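Local coordinates for protein CG1507-PB, isoform B (Drosophila melanogaster, PDB 5FGO) that probably binds purine-rich single-stranded DNA and RNA as a member of the PUR family, this chain being its third Pur-alpha repeat, at residues Gly12-Glu16 and Asp30-Asn34. Residue numbers count along the deposited sequence, not the author numbering.
Sequences GDLPE and DIGQN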
loop_
_atom_site.group_PDB
_atom_site.type_symbol
_atom_site.label_atom_id
_atom_site.label_comp_id
_atom_site.label_asym_id
_atom_site.label_seq_id
_atom_site.Cartn_x
_atom_site.Cartn_y
_atom_site.Cartn_z
ATOM N N GLY B 12 16.357 16.547 2.894
ATOM C CA GLY B 12 16.854 16.342 1.543
ATOM C C GLY B 12 15.701 16.232 0.567
ATOM O O GLY B 12 14.573 16.601 0.896
ATOM N N ASP B 13 15.969 15.736 -0.637
ATOM C CA ASP B 13 14.904 15.644 -1.616
ATOM C C ASP B 13 14.162 14.376 -1.285
ATOM O O ASP B 13 14.647 13.565 -0.510
ATOM C CB ASP B 13 15.434 15.619 -3.046
ATOM C CG ASP B 13 14.529 16.367 -4.002
ATOM O OD1 ASP B 13 13.663 17.121 -3.507
ATOM O OD2 ASP B 13 14.675 16.218 -5.237
ATOM N N LEU B 14 13.014 14.168 -1.908
ATOM C CA LEU B 14 12.219 12.983 -1.615
ATOM C C LEU B 14 12.631 11.827 -2.500
ATOM O O LEU B 14 13.210 12.043 -3.558
ATOM C CB LEU B 14 10.738 13.303 -1.797
ATOM C CG LEU B 14 10.257 14.463 -0.914
ATOM C CD1 LEU B 14 8.809 14.871 -1.244
ATOM C CD2 LEU B 14 10.430 14.113 0.554
ATOM N N PRO B 15 12.394 10.591 -2.047
ATOM C CA PRO B 15 12.577 9.385 -2.866
ATOM C C PRO B 15 11.866 9.516 -4.226
ATOM O O PRO B 15 10.921 10.311 -4.328
ATOM C CB PRO B 15 11.954 8.284 -2.001
ATOM C CG PRO B 15 12.166 8.752 -0.624
ATOM C CD PRO B 15 12.064 10.256 -0.652
ATOM N N GLU B 16 12.244 8.733 -5.230
ATOM C CA GLU B 16 11.769 9.037 -6.570
ATOM C C GLU B 16 10.564 8.141 -6.896
ATOM O O GLU B 16 10.231 7.244 -6.115
ATOM C CB GLU B 16 12.932 8.865 -7.569
ATOM C CG GLU B 16 12.672 9.265 -9.019
ATOM O OE1 GLU B 16 15.005 8.870 -9.400
ATOM O OE2 GLU B 16 13.737 9.188 -11.155
ATOM N N ASP B 30 4.298 7.450 -5.312
ATOM C CA ASP B 30 4.978 8.732 -5.262
ATOM C C ASP B 30 5.006 9.355 -3.869
ATOM O O ASP B 30 4.142 9.105 -3.046
ATOM C CB ASP B 30 4.406 9.697 -6.299
ATOM C CG ASP B 30 2.931 9.715 -6.319
ATOM O OD1 ASP B 30 2.364 8.782 -6.933
ATOM O OD2 ASP B 30 2.338 10.658 -5.752
ATOM N N ILE B 31 6.039 10.138 -3.604
ATOM C CA ILE B 31 6.208 10.777 -2.324
ATOM C C ILE B 31 5.863 12.272 -2.365
ATOM O O ILE B 31 6.107 12.948 -3.350
ATOM C CB ILE B 31 7.658 10.589 -1.827
ATOM C CG1 ILE B 31 8.063 9.122 -1.951
ATOM C CG2 ILE B 31 7.858 11.137 -0.422
ATOM C CD1 ILE B 31 7.235 8.201 -1.151
ATOM N N GLY B 32 5.175 12.762 -1.340
ATOM C CA GLY B 32 4.893 14.183 -1.237
ATOM C C GLY B 32 4.980 14.655 0.204
ATOM O O GLY B 32 5.144 13.839 1.125
ATOM N N GLN B 33 4.895 15.966 0.414
ATOM C CA GLN B 33 4.923 16.472 1.779
ATOM C C GLN B 33 4.145 17.786 1.916
ATOM O O GLN B 33 4.211 18.653 1.049
ATOM C CB GLN B 33 6.361 16.664 2.291
ATOM C CG GLN B 33 7.096 17.869 1.758
ATOM C CD GLN B 33 8.410 18.111 2.475
ATOM O OE1 GLN B 33 8.899 17.250 3.206
ATOM N NE2 GLN B 33 8.966 19.306 2.305
ATOM N N ASN B 34 3.371 17.903 2.983
ATOM C CA ASN B 34 2.739 19.172 3.346
ATOM C C ASN B 34 3.068 19.522 4.804
ATOM O O ASN B 34 3.971 18.920 5.398
ATOM C CB ASN B 34 1.240 19.128 3.078
ATOM C CG ASN B 34 0.577 17.980 3.739
ATOM O OD1 ASN B 34 0.702 17.794 4.947
ATOM N ND2 ASN B 34 -0.078 17.143 2.944
HETATM O O HOH W 1 8.142 10.923 -5.613
#
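The segment 12-16 is a loop without regular structure that approaches strand residues 30-34 at Leu14 and Pro15, and no direct hydrogen bond joins them. Gly12 and Asp13 are exposed and do not touch the strand. Leu14 makes the first contact. Its CB lies 3.9 Å from Ile31 CG2, and its CD1 lies 4.0 Å from Gly32 CA. Pro15 adds a second apolar touch, with CB 4.0 Å from Ile31 CG1, so Ile31 meets both loop residues. A water bridges the backbones: it donates to Pro15 O (3.1 Å) and accepts from Ile31 N (3.0 Å). At Glu16 the side chain turns away, while Glu16 O is hydrogen-bonded to Tyr70 OH of the second subunit; that Tyr70 also packs on Pro15 and Ile31. This surface contact thus joins the N-terminal loop of Pur-alpha repeat III to its sheet, next to the second subunit. The loop precedes strand 18-22, the antiparallel neighbour of strand 25-34. On its other side, strand 25-34 pairs with strand 37-46, and Ile31 touches Val38 and Met40 there.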